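Local atomic coordinates of uncharacterized protein VP1736 (Vibrio parahaemolyticus, PDB entry 3LXQ), a protein that is of unknown function but carries a domain of the sulfatase family, in the alkaline phosphatase clan. Residues A[129-134]-A[307-312]; A[182-185]-A[189-192]; A[92-97]-A[249-254]; A[222-227]-A[279-284]. One frame throughout, in Å; residues are numbered along the deposited sequence.

How the contacts relate
All four contacts lie within the sulfatase-family region, around the mixed central sheet. Contacts 1 and 3 join loops near strand ends. Their centres are about 12 Å apart, and they touch where S133 OG meets E94 OE2. Contact 4 packs helix 220-234 against helix 271-289. Its centre is about 14 Å from that of contact 3, and its Y224 OH meets Q93 NE2 there. Contact 2 touches none of the others. Its centre is about 17 Å from that of contact 3, and its loop follows strand 175-180. Along the chain contact 2 closes before contact 4 opens, both between the two segments of contact 1. Contact 3 interleaves with contacts 1 and 4, tying distant sequence around one sheet.

Contact 1: A[129-134]-A[307-312]; sequences TGTRSV and DARVFG
R132 and R309 bring their guanidinium groups together at the protein surface. R132 NH2 and R309 NH2 are 3.2 Å apart. Both are donors, so this is a close approach of like charges and not a bond. R309 NH2 comes in over one face of the R132 guanidinium, 3.5 Å from R132 CZ. The two planes are turned 55° apart, so the groups do not stack flat. R132 gets there with a chain stretched out from CG to NE. Its NH1 forms a salt bridge with D383, which probably offsets part of the local positive charge.

R309 takes a different path. Its chain bends at chi2 (107°) and runs across T131 at about a right angle. R309 CD rests 3.8 Å from T131 O. Both loops belong to the alkaline phosphatase-like fold. Segment 129-134 follows strand 121-127 and leads into helix 133-141, with R132 as its N-cap. Segment 307-312 follows strand 298-304.

The T131 CB is directed toward segment 307-312. T131 OG1 stands between the backbone N and the carbonyl carbon (chi1 61°), 4.1 Å from R309 NE. F311 CE1 sits 4.0 Å above one face of the R309 guanidinium, offset toward its rim.

Deeper in, the loops are joined through water. Water 1 donates to G130 O at 2.9 Å and accepts from D307 N at 3.0 Å. The D307 carboxylate turns away from segment 129-134 and is held by Q99 and H320.

Contact 2: A[182-185]-A[189-192]; sequences GEAN and MKTF
K190 N donates to A184 O at 2.8 Å, with an N-H...O angle of 146°. The contact belongs to a beta-alpha-beta crossover: strand 175-180, this loop, helix 189-195, then strand 200-202 parallel to the first strand. K190 is in the first turn of the helix. As a first-turn N-H, its backbone donor is satisfied here by the loop carbonyl of A184. The donor stands above the carbonyl plane, 37° out of it.

E183 turns its carboxylate back over the loop. Its chain is bent at chi2 (65°), which brings OE2 to the backbone of N185. N185 N donates to E183 OE2 at 2.9 Å, and the carboxylate oxygen is met on its anti side. The same oxygen forms a long salt bridge with K190 NZ, at 3.6 Å. The stronger partner of K190 NZ is E203, which also accepts a hydrogen bond from A184 N. The carboxylates of E183 and E203 lie close together, and the ammonium of K190 probably eases their repulsion.

The rest of the K190 chain is packed. It bends at several torsions and wraps beside the N185 amide. N185 ND2 lies 3.4 Å from K190 CD. A184 CB lies against the lysine, 3.9 Å from K190 NZ, and also touches I201 of strand 200-202. M189, present as selenomethionine, packs on F178 and Y180 of strand 175-180. Its CB is 3.5 Å from A184 O, and its methyl carbon CE reaches the same oxygen at 3.9 Å.

Contact 3: A[92-97]-A[249-254]; sequences LQESLG and SNHSPY
The backbones of E94 and N250 approach to 6.3 Å between CA atoms, where a type II beta turn from Q93 to L96 faces an inverse gamma turn centred on N250. Segment 92-97 is the end of strand 87-93 and the turn after it; segment 249-254 is in the loop after its parallel neighbour 241-246, in the alkaline phosphatase-like fold. N250 extends its amide across the gap, with CG anti to the backbone N (chi1 -172°). N250 ND2 donates to E94 O at 3.2 Å, tilted from the carbonyl plane. The same nitrogen packs against S95 CB.

Water 3 adds a second link, donating to S95 OG at 2.9 Å and to N250 O at 2.6 Å. The E94 side chain crosses H251 at about a right angle. E94 CG lies 3.6 Å from H251 CE1, and the carboxylate is turned 39° from the imidazole plane. H251 is fixed by its ND1 bond to S248 O and by stacking on W216. E94 OE2 also bonds to S133 OG. In the imidazole plane, water 2 lies 3.1 Å from H251 NE2 and donates a weak bond to E94 OE2 at 3.5 Å.

Contact 4: A[222-227]-A[279-284]; sequences DLYNKA and DYALGT
A281 O is met by Y224 from the facing helix and by T284 from its own. T284 OG1 donates to it at 2.6 Å, tilted from the carbonyl plane. Y224 CD2 comes to 3.0 Å from A281 O, a tight approach of an aromatic C-H group. The tyrosine ring carries the contact. Its CG lies anti to the carbonyl carbon (chi1 -75°), which sends the ring across to the backbone of A281 and L282. A281 CB sits at the ring edge, in its plane, 3.8 Å from Y224 CD2. Further along, Y224 CE2 is 3.4 Å from L282 N, which lies obliquely to the ring.

L282 meets the far end of the tyrosine. L282 CD1 packs 3.8 Å from Y224 CZ and 3.6 Å from Y224 OH. Y224 is buried, and its OH is hydrogen-bonded to Q93 NE2.

Y224 thus reaches from helix 220-234 onto helix 271-289, in a buried contact dominated by packing. L282 also touches L113 of helix 111-118. Through its hydrogen bond to Q93, the tyrosine links this helix pair to strand 87-93 of the central sheet.

Contact 1: A[129-134]-A[307-312]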
loop_
_atom_site.group_PDB
_atom_site.type_symbol
_atom_site.label_atom_id
_atom_site.label_comp_id
_atom_site.label_asym_id
_atom_site.label_seq_id
_atom_site.Cartn_x
_atom_site.Cartn_y
_atom_site.Cartn_z
ATOM N N THR A 129 -6.877 -0.655 -0.769
ATOM C CA THR A 129 -7.990 0.236 -1.106
ATOM C C THR A 129 -8.484 0.011 -2.538
ATOM O O THR A 129 -9.596 0.432 -2.896
ATOM C CB THR A 129 -7.578 1.703 -0.978
ATOM O OG1 THR A 129 -6.476 1.935 -1.849
ATOM C CG2 THR A 129 -7.178 2.060 0.465
ATOM N N GLY A 130 -7.665 -0.654 -3.357
ATOM C CA GLY A 130 -8.023 -0.929 -4.751
ATOM C C GLY A 130 -7.681 -2.296 -5.311
ATOM O O GLY A 130 -7.297 -3.218 -4.565
ATOM N N THR A 131 -7.854 -2.417 -6.636
ATOM C CA THR A 131 -7.571 -3.637 -7.385
ATOM C C THR A 131 -6.467 -3.477 -8.425
ATOM O O THR A 131 -6.058 -4.465 -9.048
ATOM C CB THR A 131 -8.819 -4.157 -8.110
ATOM O OG1 THR A 131 -9.272 -3.174 -9.059
ATOM C CG2 THR A 131 -9.906 -4.475 -7.110
ATOM N N ARG A 132 -5.973 -2.253 -8.603
ATOM C CA ARG A 132 -4.993 -1.978 -9.650
ATOM C C ARG A 132 -3.671 -1.520 -9.065
ATOM O O ARG A 132 -3.628 -0.945 -7.987
ATOM C CB ARG A 132 -5.529 -0.948 -10.652
ATOM C CG ARG A 132 -6.770 -1.430 -11.454
ATOM C CD ARG A 132 -7.449 -0.252 -12.111
ATOM N NE ARG A 132 -8.459 -0.651 -13.092
ATOM C CZ ARG A 132 -9.760 -0.779 -12.836
ATOM N NH1 ARG A 132 -10.247 -0.555 -11.614
ATOM N NH2 ARG A 132 -10.582 -1.136 -13.810
ATOM N N SER A 133 -2.599 -1.822 -9.788
ATOM C CA SER A 133 -1.259 -1.492 -9.348
ATOM C C SER A 133 -1.083 -0.018 -9.005
ATOM O O SER A 133 -0.524 0.292 -7.942
ATOM C CB SER A 133 -0.237 -1.955 -10.390
ATOM O OG SER A 133 -0.253 -3.377 -10.491
ATOM N N VAL A 134 -1.555 0.893 -9.864
ATOM C CA VAL A 134 -1.387 2.319 -9.577
ATOM C C VAL A 134 -2.097 2.746 -8.290
ATOM O O VAL A 134 -1.630 3.663 -7.629
ATOM C CB VAL A 134 -1.761 3.297 -10.744
ATOM C CG1 VAL A 134 -0.707 3.257 -11.848
ATOM C CG2 VAL A 134 -3.150 3.048 -11.289
ATOM N N ASP A 307 -4.702 -7.715 -4.510
ATOM C CA ASP A 307 -4.821 -9.149 -4.774
ATOM C C ASP A 307 -4.871 -9.336 -6.288
ATOM O O ASP A 307 -5.160 -8.385 -7.026
ATOM C CB ASP A 307 -6.106 -9.679 -4.134
ATOM C CG ASP A 307 -6.256 -11.197 -4.211
ATOM O OD1 ASP A 307 -5.296 -11.934 -4.545
ATOM O OD2 ASP A 307 -7.375 -11.657 -3.915
ATOM N N ALA A 308 -4.580 -10.547 -6.755
ATOM C CA ALA A 308 -4.845 -10.884 -8.146
ATOM C C ALA A 308 -6.303 -10.535 -8.449
ATOM O O ALA A 308 -7.211 -10.913 -7.709
ATOM C CB ALA A 308 -4.581 -12.353 -8.404
ATOM N N ARG A 309 -6.509 -9.797 -9.535
ATOM C CA ARG A 309 -7.831 -9.348 -9.965
ATOM C C ARG A 309 -8.877 -10.476 -10.016
ATOM O O ARG A 309 -8.592 -11.584 -10.443
ATOM C CB ARG A 309 -7.700 -8.722 -11.351
ATOM C CG ARG A 309 -8.725 -7.636 -11.670
ATOM C CD ARG A 309 -8.067 -6.258 -11.662
ATOM N NE ARG A 309 -8.825 -5.318 -12.488
ATOM C CZ ARG A 309 -8.392 -4.786 -13.633
ATOM N NH1 ARG A 309 -7.179 -5.068 -14.112
ATOM N NH2 ARG A 309 -9.178 -3.947 -14.292
ATOM N N VAL A 310 -10.081 -10.184 -9.545
ATOM C CA VAL A 310 -11.235 -11.014 -9.833
ATOM C C VAL A 310 -12.192 -10.145 -10.655
ATOM O O VAL A 310 -12.227 -8.923 -10.470
ATOM C CB VAL A 310 -11.887 -11.594 -8.549
ATOM C CG1 VAL A 310 -12.603 -10.515 -7.734
ATOM C CG2 VAL A 310 -12.848 -12.740 -8.899
ATOM N N PHE A 311 -12.933 -10.778 -11.568
ATOM C CA PHE A 311 -13.811 -10.088 -12.513
ATOM C C PHE A 311 -15.271 -10.497 -12.350
ATOM O O PHE A 311 -15.574 -11.648 -12.017
ATOM C CB PHE A 311 -13.369 -10.368 -13.961
ATOM C CG PHE A 311 -12.008 -9.826 -14.286
ATOM C CD1 PHE A 311 -11.857 -8.517 -14.730
ATOM C CD2 PHE A 311 -10.870 -10.622 -14.132
ATOM C CE1 PHE A 311 -10.590 -8.005 -15.020
ATOM C CE2 PHE A 311 -9.601 -10.119 -14.412
ATOM C CZ PHE A 311 -9.461 -8.808 -14.857
ATOM N N GLY A 312 -16.170 -9.546 -12.591
ATOM C CA GLY A 312 -17.610 -9.790 -12.509
ATOM C C GLY A 312 -18.046 -10.274 -11.138
ATOM O O GLY A 312 -18.932 -11.123 -11.018
HETATM O O HOH W 1 -7.170 -6.128 -4.146
#

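Contact 2: A[182-185]-A[189-192]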
loop_
_atom_site.group_PDB
_atom_site.type_symbol
_atom_site.label_atom_id
_atom_site.label_comp_id
_atom_site.label_asym_id
_atom_site.label_seq_id
_atom_site.Cartn_x
_atom_site.Cartn_y
_atom_site.Cartn_z
ATOM N N GLY A 182 11.055 -3.319 -15.022
ATOM C CA GLY A 182 10.616 -3.053 -16.389
ATOM C C GLY A 182 10.774 -1.604 -16.800
ATOM O O GLY A 182 11.706 -0.927 -16.364
ATOM N N GLU A 183 9.877 -1.133 -17.655
ATOM C CA GLU A 183 9.906 0.246 -18.123
ATOM C C GLU A 183 9.071 1.129 -17.202
ATOM O O GLU A 183 7.868 0.906 -17.034
ATOM C CB GLU A 183 9.405 0.340 -19.576
ATOM C CG GLU A 183 8.949 1.741 -20.039
ATOM C CD GLU A 183 10.080 2.779 -20.075
ATOM O OE1 GLU A 183 10.790 2.866 -21.108
ATOM O OE2 GLU A 183 10.230 3.528 -19.074
ATOM N N ALA A 184 9.719 2.144 -16.631
ATOM C CA ALA A 184 9.100 3.000 -15.613
ATOM C C ALA A 184 8.007 3.953 -16.123
ATOM O O ALA A 184 7.216 4.457 -15.330
ATOM C CB ALA A 184 10.175 3.766 -14.840
ATOM N N ASN A 185 7.966 4.201 -17.431
ATOM C CA ASN A 185 6.899 5.010 -18.037
ATOM C C ASN A 185 5.559 4.285 -18.008
ATOM O O ASN A 185 4.502 4.903 -18.163
ATOM C CB ASN A 185 7.236 5.364 -19.496
ATOM C CG ASN A 185 8.144 6.598 -19.630
ATOM O OD1 ASN A 185 8.778 6.795 -20.667
ATOM N ND2 ASN A 185 8.195 7.430 -18.593
HETATM N N MSE A 189 3.968 5.829 -14.225
HETATM C CA MSE A 189 4.671 5.896 -12.941
HETATM C C MSE A 189 5.811 6.913 -12.937
HETATM O O MSE A 189 5.841 7.803 -12.084
HETATM C CB MSE A 189 5.172 4.521 -12.516
HETATM C CG MSE A 189 4.048 3.544 -12.235
HETATM SE SE MSE A 189 4.702 1.775 -11.763
HETATM C CE MSE A 189 5.855 1.447 -13.324
ATOM N N LYS A 190 6.723 6.801 -13.904
ATOM C CA LYS A 190 7.901 7.670 -13.960
ATOM C C LYS A 190 7.532 9.146 -13.895
ATOM O O LYS A 190 8.170 9.915 -13.188
ATOM C CB LYS A 190 8.725 7.411 -15.228
ATOM C CG LYS A 190 10.126 7.996 -15.155
ATOM C CD LYS A 190 10.595 8.522 -16.477
ATOM C CE LYS A 190 11.863 7.819 -16.904
ATOM N NZ LYS A 190 11.543 6.418 -17.322
ATOM N N THR A 191 6.511 9.528 -14.656
ATOM C CA THR A 191 6.049 10.909 -14.723
ATOM C C THR A 191 5.449 11.354 -13.394
ATOM O O THR A 191 5.768 12.425 -12.889
ATOM C CB THR A 191 5.044 11.109 -15.892
ATOM O OG1 THR A 191 5.703 10.808 -17.130
ATOM C CG2 THR A 191 4.523 12.546 -15.953
ATOM N N PHE A 192 4.593 10.522 -12.816
ATOM C CA PHE A 192 4.057 10.821 -11.494
ATOM C C PHE A 192 5.143 10.883 -10.423
ATOM O O PHE A 192 5.072 11.724 -9.531
ATOM C CB PHE A 192 3.001 9.802 -11.090
ATOM C CG PHE A 192 2.402 10.054 -9.729
ATOM C CD1 PHE A 192 1.430 11.033 -9.550
ATOM C CD2 PHE A 192 2.794 9.294 -8.629
ATOM C CE1 PHE A 192 0.850 11.246 -8.302
ATOM C CE2 PHE A 192 2.207 9.502 -7.377
ATOM C CZ PHE A 192 1.240 10.486 -7.214
#

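Contact 3: A[92-97]-A[249-254]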
loop_
_atom_site.group_PDB
_atom_site.type_symbol
_atom_site.label_atom_id
_atom_site.label_comp_id
_atom_site.label_asym_id
_atom_site.label_seq_id
_atom_site.Cartn_x
_atom_site.Cartn_y
_atom_site.Cartn_z
ATOM N N LEU A 92 7.107 -3.409 -2.622
ATOM C CA LEU A 92 5.734 -3.561 -3.103
ATOM C C LEU A 92 5.591 -4.823 -3.956
ATOM O O LEU A 92 6.356 -5.055 -4.903
ATOM C CB LEU A 92 5.265 -2.292 -3.841
ATOM C CG LEU A 92 3.792 -2.186 -4.298
ATOM C CD1 LEU A 92 2.822 -2.244 -3.153
ATOM C CD2 LEU A 92 3.549 -0.919 -5.116
ATOM N N GLN A 93 4.625 -5.649 -3.597
ATOM C CA GLN A 93 4.511 -6.978 -4.167
ATOM C C GLN A 93 3.361 -7.021 -5.154
ATOM O O GLN A 93 2.185 -6.993 -4.758
ATOM C CB GLN A 93 4.323 -8.023 -3.064
ATOM C CG GLN A 93 5.379 -7.975 -1.981
ATOM C CD GLN A 93 6.759 -8.334 -2.505
ATOM O OE1 GLN A 93 6.910 -9.306 -3.238
ATOM N NE2 GLN A 93 7.767 -7.541 -2.147
ATOM N N GLU A 94 3.711 -7.062 -6.442
ATOM C CA GLU A 94 2.731 -7.168 -7.515
ATOM C C GLU A 94 1.776 -8.336 -7.316
ATOM O O GLU A 94 2.196 -9.494 -7.289
ATOM C CB GLU A 94 3.421 -7.311 -8.878
ATOM C CG GLU A 94 2.452 -7.602 -10.053
ATOM C CD GLU A 94 1.425 -6.503 -10.223
ATOM O OE1 GLU A 94 0.210 -6.793 -10.247
ATOM O OE2 GLU A 94 1.842 -5.329 -10.312
ATOM N N SER A 95 0.488 -8.009 -7.204
ATOM C CA SER A 95 -0.610 -8.990 -7.165
ATOM C C SER A 95 -0.527 -10.043 -6.058
ATOM O O SER A 95 -1.196 -11.072 -6.135
ATOM C CB SER A 95 -0.792 -9.658 -8.530
ATOM O OG SER A 95 -1.197 -8.706 -9.487
ATOM N N LEU A 96 0.250 -9.764 -5.007
ATOM C CA LEU A 96 0.418 -10.724 -3.920
ATOM C C LEU A 96 -0.777 -10.710 -2.951
ATOM O O LEU A 96 -0.703 -10.163 -1.866
ATOM C CB LEU A 96 1.741 -10.485 -3.187
ATOM C CG LEU A 96 2.201 -11.583 -2.213
ATOM C CD1 LEU A 96 2.528 -12.846 -2.943
ATOM C CD2 LEU A 96 3.408 -11.133 -1.378
ATOM N N GLY A 97 -1.886 -11.313 -3.364
ATOM C CA GLY A 97 -3.051 -11.429 -2.500
ATOM C C GLY A 97 -2.830 -12.436 -1.393
ATOM O O GLY A 97 -1.956 -13.308 -1.494
ATOM N N SER A 249 7.687 -9.827 -11.867
ATOM C CA SER A 249 7.622 -11.204 -12.401
ATOM C C SER A 249 6.212 -11.763 -12.468
ATOM O O SER A 249 5.861 -12.441 -13.430
ATOM C CB SER A 249 8.514 -12.183 -11.624
ATOM O OG SER A 249 9.871 -11.963 -11.927
ATOM N N ASN A 250 5.425 -11.499 -11.429
ATOM C CA ASN A 250 4.058 -11.996 -11.349
ATOM C C ASN A 250 3.078 -11.240 -12.259
ATOM O O ASN A 250 2.223 -10.480 -11.785
ATOM C CB ASN A 250 3.595 -11.998 -9.888
ATOM C CG ASN A 250 2.264 -12.673 -9.703
ATOM O OD1 ASN A 250 1.851 -13.486 -10.523
ATOM N ND2 ASN A 250 1.572 -12.325 -8.630
ATOM N N HIS A 251 3.236 -11.451 -13.569
ATOM C CA HIS A 251 2.346 -10.954 -14.619
ATOM C C HIS A 251 2.290 -12.023 -15.692
ATOM O O HIS A 251 3.316 -12.646 -15.998
ATOM C CB HIS A 251 2.936 -9.743 -15.334
ATOM C CG HIS A 251 2.713 -8.432 -14.656
ATOM N ND1 HIS A 251 3.689 -7.820 -13.899
ATOM C CD2 HIS A 251 1.653 -7.590 -14.666
ATOM C CE1 HIS A 251 3.227 -6.665 -13.447
ATOM N NE2 HIS A 251 1.994 -6.503 -13.896
ATOM N N SER A 252 1.115 -12.214 -16.283
ATOM C CA SER A 252 0.966 -13.085 -17.451
ATOM C C SER A 252 1.909 -12.562 -18.530
ATOM O O SER A 252 1.984 -11.342 -18.744
ATOM C CB SER A 252 -0.480 -13.067 -17.956
ATOM O OG SER A 252 -0.611 -13.813 -19.156
ATOM N N PRO A 253 2.618 -13.464 -19.229
ATOM C CA PRO A 253 2.482 -14.931 -19.258
ATOM C C PRO A 253 3.278 -15.725 -18.209
ATOM O O PRO A 253 3.325 -16.947 -18.301
ATOM C CB PRO A 253 2.984 -15.276 -20.653
ATOM C CG PRO A 253 4.068 -14.260 -20.892
ATOM C CD PRO A 253 3.664 -13.001 -20.161
ATOM N N TYR A 254 3.882 -15.038 -17.233
ATOM C CA TYR A 254 4.519 -15.665 -16.045
ATOM C C TYR A 254 5.902 -16.279 -16.313
ATOM O O TYR A 254 6.192 -17.415 -15.912
ATOM C CB TYR A 254 3.584 -16.669 -15.342
ATOM C CG TYR A 254 2.211 -16.114 -15.048
ATOM C CD1 TYR A 254 2.025 -15.138 -14.069
ATOM C CD2 TYR A 254 1.093 -16.563 -15.754
ATOM C CE1 TYR A 254 0.769 -14.623 -13.805
ATOM C CE2 TYR A 254 -0.169 -16.047 -15.498
ATOM C CZ TYR A 254 -0.318 -15.076 -14.519
ATOM O OH TYR A 254 -1.565 -14.559 -14.253
HETATM O O HOH W 2 1.156 -3.574 -13.211
HETATM O O HOH W 3 -0.195 -9.504 -12.100
#

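Contact 4: A[222-227]-A[279-284]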
loop_
_atom_site.group_PDB
_atom_site.type_symbol
_atom_site.label_atom_id
_atom_site.label_comp_id
_atom_site.label_asym_id
_atom_site.label_seq_id
_atom_site.Cartn_x
_atom_site.Cartn_y
_atom_site.Cartn_z
ATOM N N ASP A 222 16.755 -10.438 -9.871
ATOM C CA ASP A 222 17.594 -9.356 -10.415
ATOM C C ASP A 222 17.199 -7.999 -9.845
ATOM O O ASP A 222 18.059 -7.177 -9.518
ATOM C CB ASP A 222 17.575 -9.331 -11.951
ATOM C CG ASP A 222 18.128 -10.612 -12.566
ATOM O OD1 ASP A 222 19.288 -10.994 -12.263
ATOM O OD2 ASP A 222 17.381 -11.242 -13.343
ATOM N N LEU A 223 15.891 -7.773 -9.718
ATOM C CA LEU A 223 15.371 -6.570 -9.062
ATOM C C LEU A 223 15.938 -6.426 -7.651
ATOM O O LEU A 223 16.406 -5.357 -7.262
ATOM C CB LEU A 223 13.846 -6.626 -8.968
ATOM C CG LEU A 223 13.131 -5.487 -8.229
ATOM C CD1 LEU A 223 13.139 -4.194 -9.035
ATOM C CD2 LEU A 223 11.707 -5.909 -7.915
ATOM N N TYR A 224 15.888 -7.532 -6.918
ATOM C CA TYR A 224 16.293 -7.577 -5.527
ATOM C C TYR A 224 17.811 -7.534 -5.334
ATOM O O TYR A 224 18.281 -7.049 -4.303
ATOM C CB TYR A 224 15.694 -8.812 -4.847
ATOM C CG TYR A 224 14.208 -8.738 -4.510
ATOM C CD1 TYR A 224 13.633 -7.581 -3.960
ATOM C CD2 TYR A 224 13.388 -9.850 -4.688
ATOM C CE1 TYR A 224 12.268 -7.539 -3.623
ATOM C CE2 TYR A 224 12.033 -9.819 -4.356
ATOM C CZ TYR A 224 11.481 -8.673 -3.827
ATOM O OH TYR A 224 10.145 -8.689 -3.512
ATOM N N ASN A 225 18.579 -8.043 -6.303
ATOM C CA ASN A 225 20.047 -7.867 -6.277
ATOM C C ASN A 225 20.371 -6.385 -6.479
ATOM O O ASN A 225 21.260 -5.837 -5.830
ATOM C CB ASN A 225 20.763 -8.696 -7.354
ATOM C CG ASN A 225 20.572 -10.211 -7.191
ATOM O OD1 ASN A 225 20.481 -10.935 -8.185
ATOM N ND2 ASN A 225 20.537 -10.692 -5.954
ATOM N N LYS A 226 19.617 -5.748 -7.377
ATOM C CA LYS A 226 19.789 -4.335 -7.703
ATOM C C LYS A 226 19.465 -3.463 -6.510
ATOM O O LYS A 226 20.108 -2.435 -6.289
ATOM C CB LYS A 226 18.874 -3.934 -8.867
ATOM C CG LYS A 226 19.158 -2.545 -9.445
ATOM C CD LYS A 226 20.622 -2.475 -9.905
ATOM C CE LYS A 226 20.885 -1.373 -10.920
ATOM N NZ LYS A 226 22.369 -1.216 -11.132
ATOM N N ALA A 227 18.441 -3.870 -5.764
ATOM C CA ALA A 227 18.015 -3.147 -4.583
ATOM C C ALA A 227 19.160 -3.173 -3.580
ATOM O O ALA A 227 19.726 -2.123 -3.245
ATOM C CB ALA A 227 16.759 -3.773 -4.012
ATOM N N ASP A 279 8.420 -15.187 -4.109
ATOM C CA ASP A 279 8.761 -15.523 -2.721
ATOM C C ASP A 279 10.224 -15.939 -2.557
ATOM O O ASP A 279 10.915 -15.451 -1.646
ATOM C CB ASP A 279 7.884 -16.651 -2.180
ATOM C CG ASP A 279 8.224 -17.002 -0.739
ATOM O OD1 ASP A 279 7.833 -16.220 0.159
ATOM O OD2 ASP A 279 8.884 -18.039 -0.500
ATOM N N TYR A 280 10.681 -16.860 -3.411
ATOM C CA TYR A 280 12.080 -17.268 -3.406
ATOM C C TYR A 280 12.959 -16.046 -3.628
ATOM O O TYR A 280 13.995 -15.899 -2.993
ATOM C CB TYR A 280 12.362 -18.332 -4.486
ATOM C CG TYR A 280 13.774 -18.273 -5.028
ATOM C CD1 TYR A 280 14.805 -19.022 -4.447
ATOM C CD2 TYR A 280 14.089 -17.443 -6.108
ATOM C CE1 TYR A 280 16.112 -18.952 -4.941
ATOM C CE2 TYR A 280 15.384 -17.365 -6.603
ATOM C CZ TYR A 280 16.386 -18.116 -6.020
ATOM O OH TYR A 280 17.659 -18.025 -6.527
ATOM N N ALA A 281 12.535 -15.181 -4.542
ATOM C CA ALA A 281 13.292 -13.995 -4.897
ATOM C C ALA A 281 13.383 -13.022 -3.724
ATOM O O ALA A 281 14.435 -12.407 -3.517
ATOM C CB ALA A 281 12.680 -13.323 -6.122
ATOM N N LEU A 282 12.294 -12.899 -2.953
ATOM C CA LEU A 282 12.262 -12.041 -1.762
ATOM C C LEU A 282 13.198 -12.571 -0.683
ATOM O O LEU A 282 13.918 -11.792 -0.046
ATOM C CB LEU A 282 10.835 -11.899 -1.210
ATOM C CG LEU A 282 10.612 -11.056 0.052
ATOM C CD1 LEU A 282 11.044 -9.606 -0.144
ATOM C CD2 LEU A 282 9.163 -11.125 0.499
ATOM N N GLY A 283 13.180 -13.897 -0.506
ATOM C CA GLY A 283 14.037 -14.600 0.461
ATOM C C GLY A 283 15.508 -14.341 0.201
ATOM O O GLY A 283 16.279 -14.122 1.143
ATOM N N THR A 284 15.890 -14.351 -1.078
ATOM C CA THR A 284 17.256 -14.006 -1.492
ATOM C C THR A 284 17.607 -12.550 -1.188
ATOM O O THR A 284 18.760 -12.253 -0.894
ATOM C CB THR A 284 17.552 -14.310 -3.000
ATOM O OG1 THR A 284 16.753 -13.469 -3.839
ATOM C CG2 THR A 284 17.295 -15.773 -3.337
#